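Local coordinates for YkuI protein (Bacillus subtilis, PDB 2BAS) that contains an EAL domain and a C-terminal signalling-associated domain, and is probably a phosphodiesterase specific for the second messenger cyclic di-GMP, at residues Q240-Y243 / A244-G248. Residues are numbered along the deposited sequence; the frame is centred on the assembly and turned at random.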
loop_
_atom_site.group_PDB
_atom_site.type_symbol
_atom_site.label_atom_id
_atom_site.label_comp_id
_atom_site.label_asym_id
_atom_site.label_seq_id
_atom_site.Cartn_x
_atom_site.Cartn_y
_atom_site.Cartn_z
ATOM N N GLN A 240 13.560 15.952 5.037
ATOM C CA GLN A 240 13.066 15.365 3.782
ATOM C C GLN A 240 14.013 14.293 3.241
ATOM O O GLN A 240 13.568 13.254 2.750
ATOM C CB GLN A 240 12.807 16.456 2.740
ATOM C CG GLN A 240 11.569 17.295 3.043
ATOM C CD GLN A 240 11.496 18.587 2.248
ATOM O OE1 GLN A 240 10.411 19.030 1.880
ATOM N NE2 GLN A 240 12.643 19.201 1.993
ATOM N N LEU A 241 15.316 14.552 3.348
ATOM C CA LEU A 241 16.338 13.576 2.985
ATOM C C LEU A 241 16.268 12.403 3.954
ATOM O O LEU A 241 16.286 11.240 3.539
ATOM C CB LEU A 241 17.730 14.210 3.015
ATOM C CG LEU A 241 18.900 13.312 2.600
ATOM C CD1 LEU A 241 18.735 12.797 1.169
ATOM C CD2 LEU A 241 20.221 14.043 2.770
ATOM N N GLN A 242 16.182 12.729 5.244
ATOM C CA GLN A 242 15.932 11.756 6.303
ATOM C C GLN A 242 14.744 10.885 5.919
ATOM O O GLN A 242 14.856 9.660 5.877
ATOM C CB GLN A 242 15.686 12.490 7.635
ATOM C CG GLN A 242 14.649 11.862 8.591
ATOM C CD GLN A 242 15.183 10.684 9.387
ATOM O OE1 GLN A 242 15.981 10.847 10.322
ATOM N NE2 GLN A 242 14.725 9.485 9.036
ATOM N N TYR A 243 13.621 11.519 5.598
ATOM C CA TYR A 243 12.418 10.776 5.281
ATOM C C TYR A 243 12.619 9.799 4.122
ATOM O O TYR A 243 12.256 8.624 4.236
ATOM C CB TYR A 243 11.240 11.707 5.009
ATOM C CG TYR A 243 9.980 10.941 4.735
ATOM C CD1 TYR A 243 9.132 10.576 5.775
ATOM C CD2 TYR A 243 9.648 10.546 3.430
ATOM C CE1 TYR A 243 7.970 9.843 5.525
ATOM C CE2 TYR A 243 8.494 9.813 3.168
ATOM C CZ TYR A 243 7.660 9.465 4.222
ATOM O OH TYR A 243 6.514 8.744 3.973
ATOM N N ALA A 244 13.192 10.288 3.022
ATOM C CA ALA A 244 13.405 9.479 1.817
ATOM C C ALA A 244 14.228 8.238 2.120
ATOM O O ALA A 244 13.883 7.117 1.732
ATOM C CB ALA A 244 14.093 10.309 0.747
ATOM N N TRP A 245 15.321 8.453 2.840
ATOM C CA TRP A 245 16.222 7.385 3.182
ATOM C C TRP A 245 15.573 6.310 4.059
ATOM O O TRP A 245 15.813 5.120 3.849
ATOM C CB TRP A 245 17.453 7.966 3.852
ATOM C CG TRP A 245 18.393 6.932 4.279
ATOM C CD1 TRP A 245 19.412 6.404 3.549
ATOM C CD2 TRP A 245 18.397 6.255 5.540
ATOM N NE1 TRP A 245 20.063 5.446 4.285
ATOM C CE2 TRP A 245 19.459 5.333 5.510
ATOM C CE3 TRP A 245 17.606 6.344 6.693
ATOM C CZ2 TRP A 245 19.763 4.511 6.586
ATOM C CZ3 TRP A 245 17.905 5.524 7.770
ATOM C CH2 TRP A 245 18.979 4.618 7.710
ATOM N N ARG A 246 14.758 6.704 5.036
ATOM C CA ARG A 246 14.144 5.711 5.930
ATOM C C ARG A 246 12.962 5.016 5.245
ATOM O O ARG A 246 12.506 3.970 5.692
ATOM C CB ARG A 246 13.743 6.338 7.278
ATOM C CG ARG A 246 12.259 6.565 7.457
ATOM C CD ARG A 246 11.948 7.899 8.100
ATOM N NE ARG A 246 12.109 7.913 9.548
ATOM C CZ ARG A 246 11.801 8.959 10.312
ATOM N NH1 ARG A 246 11.321 10.065 9.749
ATOM N NH2 ARG A 246 11.976 8.904 11.634
ATOM N N ASN A 247 12.497 5.595 4.140
ATOM C CA ASN A 247 11.341 5.075 3.418
ATOM C C ASN A 247 11.630 4.460 2.055
ATOM O O ASN A 247 10.906 4.711 1.094
ATOM C CB ASN A 247 10.266 6.157 3.310
ATOM C CG ASN A 247 9.550 6.378 4.627
ATOM O OD1 ASN A 247 8.684 5.600 5.009
ATOM N ND2 ASN A 247 9.922 7.433 5.334
ATOM N N GLY A 248 12.685 3.654 1.978
ATOM C CA GLY A 248 13.024 2.924 0.755
ATOM C C GLY A 248 13.533 3.714 -0.438
ATOM O O GLY A 248 13.632 3.166 -1.534
HETATM O O HOH W 1 5.642 6.078 5.754
#
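Ala-244 N donates to Gln-240 O at 3.0 Å in the last turn of helix 238-246, the helix of a beta-alpha-beta unit in the EAL domain between parallel strands 229-233 and 249-252. Trp-245 repeats the i to i-4 pattern, its N bonded to Leu-241 O at 3.0 Å, while its indole turns off to stack on Phe-278 of the long helix 271-311. Arg-246 N closes the next bond, to Gln-242 O at 3.1 Å. Gln-242 NE2 lies 3.0 Å above the plane of the Arg-246 guanidinium, offset toward its rim, with the two planes 42° apart; NE2 and NE are both donors, so this is packing and not a hydrogen bond. At Asn-247 the helical course breaks off: its backbone N bonds Ala-244 O and, weakly, Tyr-243 O, which its side-chain ND2 also reaches at 2.8 Å. ND2 sits 3.0 Å above the centre of the Tyr-243 ring, placed there with CG anti to the backbone N (chi1 -178°). A water donates to Asn-247 OD1 and lies 3.3 Å from Tyr-243 OH, a weak link. With an alanine in place of Tyr-243, Asn-247 ND2 would probably be left without the ring under it and the water without its weak hydroxyl partner. Tyr-243 O lies in the Asn-247 amide plane, itself 28° from the ring plane, so ND2 serves carbonyl and ring face together: at this helix end, a side-chain amide adds a second bond to a carbonyl whose backbone bond is weak.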